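Local atomic coordinates of peptidyl-prolyl cis-trans isomerase (Hirschia baltica, PDB entry 5EX2), a protein that probably catalyses the cis-trans isomerisation of peptide bonds preceding proline, as a periplasmic folding helper of the cyclophilin family. Residues V34-A40 / W188-G194; A44-Q50 / L89-E95. One frame throughout, in Å; residues are numbered along the deposited sequence.

How the contacts relate
The two contacts illustrate how a barrel seam and the helix that follows one of its strands are each secured, and meet through packing. Contact 1 pairs two neighbouring strands of the cyclophilin barrel, its centre about 5 Å from the centre of the molecule; contact 2 binds the start of helix 45-57, the next element after strand 33-39, to a loop further out. Their centres lie about 17 Å apart, yet they touch: V48 of the helix packs its CG1 3.8 Å from L39 CD1, and W188 CB lies 4.0 Å from H47 CB. Contact 2 is nested within the chain loop that contact 1 closes. Both lie away from the annotated magnesium site, although the M191 side chain is about 10 Å from a bound magnesium ion.

Contact 1: V34-A40 / W188-G194; sequences VVYIELA and WGRMLEG
V35 and M191 meet where the packing is tight: CG1 of V35 lies 3.5 Å from M191 CG, closer than carbons usually stand, and equally near the sulfur. V35 reaches there because CG1 points away from the backbone N (chi1 -179°). I37 runs alongside M191 on the same face, and beyond it L39 brings CD2 to the edge of the W188 indole, 3.3 Å from CZ3, while I37 CG2 approaches the same ring atom obliquely. G189 lies opposite L39 in the pairing, and a CB there would collide with I37 CG2 and E38 O.

The backbones beneath are adjacent antiparallel strands of the eight-stranded cyclophilin barrel, joined by bonds such as E38 N to R190 O (2.8 Å) and A40 N to W188 O. A classic bulge, with L192 and E193 both opposite Y36, shifts the register: Y36 N donates to E193 O at 2.9 Å, whereas L192 N makes a weak bond to Y36 O. G194 then occupies the N-cap position of helix 195-198.

The face bearing Y36, E38 and R190 is looser and more polar. E193 CB stands 4.0 Å from CD2 at the edge of the Y36 ring, and in the conformer described its OE2 accepts from V263 N. L192 lays CD2 over one face of the R190 guanidinium and against E38 CB. A water bridges E38 OE1 (2.8 Å) and R190 NH2; the two charged groups do not touch directly. R18 takes E38 in a salt bridge, and S261 and Q258 hold R190.

Contact 2: A44-Q50 / L89-E95; sequences APNHVAQ and LEAVDGE
E95 reaches the first turn of helix 45-57 with its carboxylate, and the hydrogen bonds gather there. OE2 receives the backbone N-H of N46 on its syn side at 2.9 Å, in a nearly straight bond (165°). OE1 is gripped twice, by H47 N on the syn side at 2.8 Å and by H47 ND1 on the anti side at 2.7 Å. OE1 lies in the plane of the imidazole, and this bond to ND1 holds the ring's rotation; the ring and carboxylate planes are 25° apart. Were E95 replaced by an alanine, the N-H groups of N46 and H47 would probably lose this acceptor, and the imidazole its in-plane partner, so that it could turn more freely. Further along the helix, Q50 bends at chi2 (83°) to send NE2 to E90 O at 2.9 Å, nearly in line with that carbonyl; K168 O is a second acceptor for the same amide nitrogen.

Van der Waals contact comes from V92, whose CG1 sits over one face of the H47 imidazole, 3.8 Å from its centroid, in a CH-pi contact, and from L89, whose CD1 methyl packs against the Q50 amide, 3.6 Å from NE2.

Solvent adds one bridge: a water accepts from N46 ND2 and donates to D93 O.

A carboxylate from a loop remote in sequence, accepting first-turn N-H groups, is typical of an anion-binding helix N-terminus, where the helix dipole would probably favour its negative charge.

Contact 1: V34-A40 / W188-G194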
ATOM      1  N   VAL A  34       4.019   0.576 -15.178  1.00  9.33           N
ATOM      2  CA  VAL A  34       3.354  -0.395 -14.327  1.00  9.29           C
ATOM      3  C   VAL A  34       3.563  -0.088 -12.845  1.00  8.90           C
ATOM      4  O   VAL A  34       4.612   0.393 -12.429  1.00 10.06           O
ATOM      5  CB  VAL A  34       3.844  -1.824 -14.649  1.00  9.19           C
ATOM      6  CG1 VAL A  34       5.304  -2.039 -14.242  1.00 11.41           C
ATOM      7  CG2 VAL A  34       2.934  -2.857 -14.002  1.00 11.94           C
ATOM      8  N   VAL A  35       2.514  -0.353 -12.075  1.00  8.67           N
ATOM      9  CA  VAL A  35       2.505  -0.213 -10.640  1.00  7.74           C
ATOM     10  C   VAL A  35       2.066  -1.564 -10.074  1.00 10.37           C
ATOM     11  O   VAL A  35       0.999  -2.070 -10.418  1.00 10.70           O
ATOM     12  CB  VAL A  35       1.550   0.913 -10.172  1.00  9.11           C
ATOM     13  CG1 VAL A  35       1.591   1.057  -8.669  1.00 10.29           C
ATOM     14  CG2 VAL A  35       1.896   2.247 -10.853  1.00 10.34           C
ATOM     15  N   TYR A  36       2.912  -2.159  -9.242  1.00  7.23           N
ATOM     16  CA  TYR A  36       2.577  -3.393  -8.554  1.00  7.73           C
ATOM     17  C   TYR A  36       2.189  -3.048  -7.128  1.00  7.40           C
ATOM     18  O   TYR A  36       2.996  -2.481  -6.398  1.00  9.36           O
ATOM     19  CB  TYR A  36       3.760  -4.372  -8.563  1.00  7.73           C
ATOM     20  CG  TYR A  36       4.142  -4.867  -9.943  1.00  9.06           C
ATOM     21  CD1 TYR A  36       3.434  -5.874 -10.554  1.00 12.46           C
ATOM     22  CD2 TYR A  36       5.232  -4.331 -10.611  1.00 10.22           C
ATOM     23  CE1 TYR A  36       3.792  -6.327 -11.809  1.00 11.31           C
ATOM     24  CE2 TYR A  36       5.600  -4.781 -11.854  1.00 13.83           C
ATOM     25  CZ  TYR A  36       4.872  -5.768 -12.443  1.00 13.08           C
ATOM     26  OH  TYR A  36       5.260  -6.209 -13.689  1.00 15.51           O
ATOM     27  N   ILE A  37       0.969  -3.400  -6.741  1.00  7.51           N
ATOM     28  CA  ILE A  37       0.456  -3.053  -5.422  1.00  7.56           C
ATOM     29  C   ILE A  37       0.270  -4.320  -4.596  1.00  8.85           C
ATOM     30  O   ILE A  37      -0.361  -5.280  -5.057  1.00  9.40           O
ATOM     31  CB  ILE A  37      -0.885  -2.314  -5.532  1.00 10.16           C
ATOM     32  CG1 ILE A  37      -0.674  -0.986  -6.250  1.00 10.32           C
ATOM     33  CG2 ILE A  37      -1.495  -2.084  -4.143  1.00 10.33           C
ATOM     34  CD1 ILE A  37      -1.953  -0.311  -6.690  1.00 10.50           C
ATOM     35  N   GLU A  38       0.818  -4.334  -3.386  1.00  6.87           N
ATOM     36  CA  GLU A  38       0.502  -5.388  -2.431  1.00  7.83           C
ATOM     37  C   GLU A  38      -0.655  -4.934  -1.551  1.00  7.81           C
ATOM     38  O   GLU A  38      -0.604  -3.885  -0.915  1.00  8.55           O
ATOM     39  CB  GLU A  38       1.702  -5.793  -1.551  1.00  8.67           C
ATOM     40  CG  GLU A  38       1.361  -7.041  -0.743  1.00  9.38           C
ATOM     41  CD  GLU A  38       2.441  -7.524   0.203  1.00  8.56           C
ATOM     42  OE1 GLU A  38       3.476  -6.852   0.369  1.00 11.84           O
ATOM     43  OE2 GLU A  38       2.221  -8.604   0.790  1.00 11.84           O
ATOM     44  N   LEU A  39      -1.686  -5.762  -1.504  1.00  8.61           N
ATOM     45  CA  LEU A  39      -2.826  -5.552  -0.632  1.00  9.05           C
ATOM     46  C   LEU A  39      -2.473  -5.914   0.804  1.00  8.14           C
ATOM     47  O   LEU A  39      -1.675  -6.827   1.050  1.00  9.97           O
ATOM     48  CB  LEU A  39      -3.999  -6.406  -1.081  1.00  9.12           C
ATOM     49  CG  LEU A  39      -4.393  -6.212  -2.533  1.00 11.29           C
ATOM     50  CD1 LEU A  39      -5.458  -7.228  -2.944  1.00 15.21           C
ATOM     51  CD2 LEU A  39      -4.871  -4.775  -2.758  1.00 14.68           C
ATOM     52  N   ALA A  40      -3.097  -5.228   1.758  1.00  8.90           N
ATOM     53  CA  ALA A  40      -2.831  -5.420   3.176  1.00  8.93           C
ATOM     54  C   ALA A  40      -4.093  -5.849   3.927  1.00 12.28           C
ATOM     55  O   ALA A  40      -4.751  -5.016   4.563  1.00 12.08           O
ATOM     56  CB  ALA A  40      -2.282  -4.140   3.769  1.00 13.63           C
ATOM     57  N   TRP A 188      -4.959   0.754   2.191  1.00  7.64           N
ATOM     58  CA  TRP A 188      -5.203  -0.671   1.972  1.00 11.41           C
ATOM     59  C   TRP A 188      -4.129  -1.395   1.205  1.00  7.82           C
ATOM     60  O   TRP A 188      -4.205  -2.608   1.072  1.00 10.29           O
ATOM     61  CB  TRP A 188      -6.524  -0.877   1.240  1.00 10.26           C
ATOM     62  CG  TRP A 188      -6.733  -0.108  -0.057  1.00  8.69           C
ATOM     63  CD1 TRP A 188      -7.453   1.051  -0.216  1.00  9.53           C
ATOM     64  CD2 TRP A 188      -6.280  -0.470  -1.376  1.00 10.76           C
ATOM     65  NE1 TRP A 188      -7.452   1.432  -1.529  1.00 11.10           N
ATOM     66  CE2 TRP A 188      -6.739   0.523  -2.264  1.00  8.06           C
ATOM     67  CE3 TRP A 188      -5.520  -1.522  -1.891  1.00  9.52           C
ATOM     68  CZ2 TRP A 188      -6.484   0.480  -3.637  1.00 12.04           C
ATOM     69  CZ3 TRP A 188      -5.256  -1.548  -3.265  1.00  8.92           C
ATOM     70  CH2 TRP A 188      -5.735  -0.555  -4.107  1.00 11.91           C
ATOM     71  N   GLY A 189      -3.130  -0.681   0.715  1.00  7.22           N
ATOM     72  CA  GLY A 189      -2.071  -1.328  -0.026  1.00  9.05           C
ATOM     73  C   GLY A 189      -0.842  -0.465  -0.140  1.00  7.68           C
ATOM     74  O   GLY A 189      -0.789   0.637   0.390  1.00  7.49           O
ATOM     75  N   ARG A 190       0.157  -1.004  -0.821  1.00  6.87           N
ATOM     76  CA  ARG A 190       1.419  -0.336  -0.993  1.00  6.62           C
ATOM     77  C   ARG A 190       2.020  -0.666  -2.347  1.00  5.96           C
ATOM     78  O   ARG A 190       1.962  -1.807  -2.760  1.00  8.15           O
ATOM     79  CB  ARG A 190       2.366  -0.755   0.132  1.00  8.67           C
ATOM     80  CG  ARG A 190       3.644  -0.036   0.107  1.00  7.74           C
ATOM     81  CD  ARG A 190       4.503  -0.461   1.255  1.00  7.82           C
ATOM     82  NE  ARG A 190       5.107  -1.780   1.109  1.00  9.72           N
ATOM     83  CZ  ARG A 190       6.216  -2.015   0.425  1.00  8.84           C
ATOM     84  NH1 ARG A 190       6.811  -1.034  -0.242  1.00 11.34           N
ATOM     85  NH2 ARG A 190       6.737  -3.231   0.413  1.00  9.72           N
ATOM     86  N   MET A 191       2.615   0.329  -3.000  1.00  6.57           N
ATOM     87  CA  MET A 191       3.271   0.133  -4.298  1.00  7.74           C
ATOM     88  C   MET A 191       4.645  -0.467  -4.100  1.00  7.59           C
ATOM     89  O   MET A 191       5.582   0.225  -3.705  1.00 10.35           O
ATOM     90  CB  MET A 191       3.377   1.467  -5.046  1.00  8.23           C
ATOM     91  CG  MET A 191       2.015   2.075  -5.366  1.00  7.45           C
ATOM     92  SD  MET A 191       2.089   3.621  -6.267  1.00 10.94           S
ATOM     93  CE  MET A 191       2.096   4.810  -4.944  1.00 14.26           C
ATOM     94  N   LEU A 192       4.755  -1.766  -4.343  1.00  7.94           N
ATOM     95  CA  LEU A 192       6.033  -2.459  -4.276  1.00  8.71           C
ATOM     96  C   LEU A 192       7.015  -1.912  -5.294  1.00  9.61           C
ATOM     97  O   LEU A 192       8.203  -1.729  -5.018  1.00  9.54           O
ATOM     98  CB  LEU A 192       5.832  -3.949  -4.517  1.00  9.90           C
ATOM     99  CG  LEU A 192       4.871  -4.674  -3.586  1.00 10.33           C
ATOM    100  CD1 LEU A 192       4.951  -6.169  -3.838  1.00 12.55           C
ATOM    101  CD2 LEU A 192       5.186  -4.375  -2.125  1.00 12.45           C
ATOM    102  N   GLU A 193       6.491  -1.671  -6.491  0.72  8.85           N
ATOM    103  CA  GLU A 193       7.222  -1.053  -7.581  0.72 10.52           C
ATOM    104  C   GLU A 193       6.231  -0.120  -8.228  0.72  8.91           C
ATOM    105  O   GLU A 193       5.034  -0.414  -8.262  0.72  9.84           O
ATOM    106  CB  GLU A 193       7.771  -2.085  -8.577  0.72 12.54           C
ATOM    107  CG  GLU A 193       9.086  -2.714  -8.138  0.72 16.51           C
ATOM    108  CD  GLU A 193       9.713  -3.627  -9.191  0.72 19.98           C
ATOM    109  OE1 GLU A 193       9.275  -3.606 -10.368  0.72 15.09           O
ATOM    110  OE2 GLU A 193      10.660  -4.367  -8.841  0.72 13.05           O
ATOM    111  N   GLY A 194       6.717   1.016  -8.696  1.00 11.47           N
ATOM    112  CA  GLY A 194       5.881   1.964  -9.399  1.00 11.50           C
ATOM    113  C   GLY A 194       5.589   3.268  -8.680  1.00 11.25           C
ATOM    114  O   GLY A 194       4.835   4.078  -9.185  1.00 10.98           O
TER
HETATM  115  O   HOH W   1       4.634  -4.712   1.831  1.00  9.63           O

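Contact 2: A44-Q50 / L89-E95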
ATOM      1  N   ALA A  44      -6.823  -3.432   6.312  1.00 11.62           N
ATOM      2  CA  ALA A  44      -8.125  -2.993   5.823  1.00 13.10           C
ATOM      3  C   ALA A  44      -8.815  -4.140   5.088  1.00 10.94           C
ATOM      4  O   ALA A  44      -8.886  -4.145   3.868  1.00 11.24           O
ATOM      5  CB  ALA A  44      -7.964  -1.787   4.927  1.00 13.62           C
ATOM      6  N   PRO A  45      -9.312  -5.135   5.841  1.00 12.45           N
ATOM      7  CA  PRO A  45      -9.816  -6.356   5.203  1.00 15.09           C
ATOM      8  C   PRO A  45     -10.950  -6.124   4.208  1.00 12.65           C
ATOM      9  O   PRO A  45     -10.951  -6.722   3.134  1.00 12.61           O
ATOM     10  CB  PRO A  45     -10.327  -7.195   6.379  1.00 15.70           C
ATOM     11  CG  PRO A  45     -10.393  -6.285   7.547  1.00 16.22           C
ATOM     12  CD  PRO A  45      -9.394  -5.201   7.309  1.00 11.40           C
ATOM     13  N   ASN A  46     -11.915  -5.275   4.549  1.00 13.61           N
ATOM     14  CA  ASN A  46     -13.051  -5.085   3.651  1.00 14.49           C
ATOM     15  C   ASN A  46     -12.663  -4.287   2.419  1.00 11.50           C
ATOM     16  O   ASN A  46     -13.194  -4.501   1.336  1.00 11.18           O
ATOM     17  CB  ASN A  46     -14.205  -4.415   4.387  1.00 14.96           C
ATOM     18  CG  ASN A  46     -14.789  -5.307   5.450  1.00 20.13           C
ATOM     19  OD1 ASN A  46     -14.930  -6.514   5.253  1.00 19.94           O
ATOM     20  ND2 ASN A  46     -15.130  -4.726   6.591  1.00 22.61           N
ATOM     21  N   HIS A  47     -11.726  -3.359   2.555  1.00 10.28           N
ATOM     22  CA  HIS A  47     -11.251  -2.649   1.371  1.00 11.78           C
ATOM     23  C   HIS A  47     -10.469  -3.560   0.450  1.00  8.71           C
ATOM     24  O   HIS A  47     -10.614  -3.481  -0.762  1.00 11.14           O
ATOM     25  CB  HIS A  47     -10.405  -1.446   1.769  1.00 10.80           C
ATOM     26  CG  HIS A  47     -11.222  -0.244   2.118  1.00  9.86           C
ATOM     27  ND1 HIS A  47     -11.890  -0.133   3.315  1.00 10.49           N
ATOM     28  CD2 HIS A  47     -11.519   0.873   1.413  1.00 11.05           C
ATOM     29  CE1 HIS A  47     -12.555   1.012   3.343  1.00 11.08           C
ATOM     30  NE2 HIS A  47     -12.347   1.640   2.201  1.00 11.96           N
ATOM     31  N   VAL A  48      -9.656  -4.442   1.014  1.00  9.34           N
ATOM     32  CA  VAL A  48      -8.914  -5.384   0.185  1.00 12.09           C
ATOM     33  C   VAL A  48      -9.870  -6.287  -0.592  1.00 10.81           C
ATOM     34  O   VAL A  48      -9.661  -6.540  -1.787  1.00 11.17           O
ATOM     35  CB  VAL A  48      -7.937  -6.208   1.055  1.00 14.14           C
ATOM     36  CG1 VAL A  48      -7.432  -7.466   0.344  1.00 17.53           C
ATOM     37  CG2 VAL A  48      -6.783  -5.319   1.483  1.00 10.60           C
ATOM     38  N   ALA A  49     -10.932  -6.748   0.055  1.00 10.66           N
ATOM     39  CA  ALA A  49     -11.925  -7.554  -0.645  1.00 14.00           C
ATOM     40  C   ALA A  49     -12.587  -6.720  -1.745  1.00 11.48           C
ATOM     41  O   ALA A  49     -12.842  -7.202  -2.848  1.00 11.02           O
ATOM     42  CB  ALA A  49     -12.965  -8.094   0.313  1.00 10.38           C
ATOM     43  N   GLN A  50     -12.884  -5.464  -1.441  1.00  9.92           N
ATOM     44  CA  GLN A  50     -13.483  -4.565  -2.431  1.00 11.55           C
ATOM     45  C   GLN A  50     -12.593  -4.392  -3.648  1.00  8.69           C
ATOM     46  O   GLN A  50     -13.060  -4.454  -4.788  1.00  9.25           O
ATOM     47  CB  GLN A  50     -13.770  -3.215  -1.793  1.00 12.22           C
ATOM     48  CG  GLN A  50     -14.412  -2.176  -2.710  1.00 12.83           C
ATOM     49  CD  GLN A  50     -15.917  -2.318  -2.833  1.00 16.05           C
ATOM     50  OE1 GLN A  50     -16.514  -3.276  -2.346  1.00 16.29           O
ATOM     51  NE2 GLN A  50     -16.544  -1.334  -3.469  1.00 13.63           N
ATOM     52  N   LEU A  89     -22.078  -1.384  -7.989  1.00 18.26           N
ATOM     53  CA  LEU A  89     -21.016  -1.477  -7.001  1.00 16.50           C
ATOM     54  C   LEU A  89     -21.440  -0.739  -5.743  1.00 19.38           C
ATOM     55  O   LEU A  89     -21.912   0.394  -5.831  1.00 22.79           O
ATOM     56  CB  LEU A  89     -19.727  -0.890  -7.569  1.00 18.84           C
ATOM     57  CG  LEU A  89     -18.477  -1.010  -6.720  1.00 19.48           C
ATOM     58  CD1 LEU A  89     -18.136  -2.469  -6.464  1.00 32.55           C
ATOM     59  CD2 LEU A  89     -17.354  -0.309  -7.452  1.00 19.55           C
ATOM     60  N   GLU A  90     -21.314  -1.395  -4.594  1.00 19.49           N
ATOM     61  CA  GLU A  90     -21.671  -0.790  -3.317  1.00 18.80           C
ATOM     62  C   GLU A  90     -20.465  -0.174  -2.631  1.00 19.20           C
ATOM     63  O   GLU A  90     -19.316  -0.588  -2.844  1.00 17.25           O
ATOM     64  CB  GLU A  90     -22.321  -1.826  -2.394  1.00 21.86           C
ATOM     65  CG  GLU A  90     -23.634  -2.389  -2.921  1.00 32.91           C
ATOM     66  CD  GLU A  90     -24.709  -1.328  -3.071  1.00 43.56           C
ATOM     67  OE1 GLU A  90     -24.849  -0.488  -2.157  1.00 51.24           O
ATOM     68  OE2 GLU A  90     -25.401  -1.327  -4.113  1.00 51.53           O
ATOM     69  N   ALA A  91     -20.736   0.809  -1.785  1.00 19.27           N
ATOM     70  CA  ALA A  91     -19.697   1.445  -1.003  1.00 19.74           C
ATOM     71  C   ALA A  91     -19.215   0.503   0.086  1.00 18.85           C
ATOM     72  O   ALA A  91     -19.865  -0.499   0.409  1.00 18.92           O
ATOM     73  CB  ALA A  91     -20.216   2.740  -0.396  1.00 19.86           C
ATOM     74  N   VAL A  92     -18.062   0.839   0.645  1.00 15.30           N
ATOM     75  CA  VAL A  92     -17.480   0.071   1.730  1.00 15.56           C
ATOM     76  C   VAL A  92     -17.282   0.996   2.926  1.00 15.12           C
ATOM     77  O   VAL A  92     -16.868   2.137   2.766  1.00 16.15           O
ATOM     78  CB  VAL A  92     -16.151  -0.584   1.271  1.00 19.55           C
ATOM     79  CG1 VAL A  92     -15.235   0.435   0.609  1.00 24.39           C
ATOM     80  CG2 VAL A  92     -15.461  -1.291   2.421  1.00 22.99           C
ATOM     81  N   ASP A  93     -17.594   0.505   4.121  1.00 16.09           N
ATOM     82  CA  ASP A  93     -17.465   1.326   5.319  1.00 16.95           C
ATOM     83  C   ASP A  93     -16.006   1.641   5.585  1.00 16.67           C
ATOM     84  O   ASP A  93     -15.121   0.818   5.324  1.00 14.89           O
ATOM     85  CB  ASP A  93     -18.065   0.631   6.545  1.00 17.48           C
ATOM     86  CG  ASP A  93     -19.581   0.686   6.577  1.00 33.18           C
ATOM     87  OD1 ASP A  93     -20.175   1.341   5.701  1.00 25.22           O
ATOM     88  OD2 ASP A  93     -20.177   0.074   7.491  1.00 28.13           O
ATOM     89  N   GLY A  94     -15.762   2.823   6.137  1.00 14.70           N
ATOM     90  CA  GLY A  94     -14.409   3.257   6.414  1.00 14.09           C
ATOM     91  C   GLY A  94     -13.670   2.270   7.299  1.00 12.62           C
ATOM     92  O   GLY A  94     -14.239   1.682   8.228  1.00 15.98           O
ATOM     93  N   GLU A  95     -12.393   2.085   6.981  1.00 11.82           N
ATOM     94  CA  GLU A  95     -11.471   1.272   7.752  1.00 12.56           C
ATOM     95  C   GLU A  95     -10.226   2.113   7.939  1.00  8.45           C
ATOM     96  O   GLU A  95      -9.224   1.928   7.234  1.00 12.27           O
ATOM     97  CB  GLU A  95     -11.137  -0.046   7.041  1.00 12.19           C
ATOM     98  CG  GLU A  95     -12.234  -1.084   7.077  1.00 14.11           C
ATOM     99  CD  GLU A  95     -11.877  -2.322   6.279  1.00 13.79           C
ATOM    100  OE1 GLU A  95     -11.488  -2.173   5.096  1.00 12.91           O
ATOM    101  OE2 GLU A  95     -11.991  -3.445   6.824  1.00 15.65           O
TER
HETATM  102  O   HOH W   2     -15.500  -1.822   6.114  1.00 18.26           O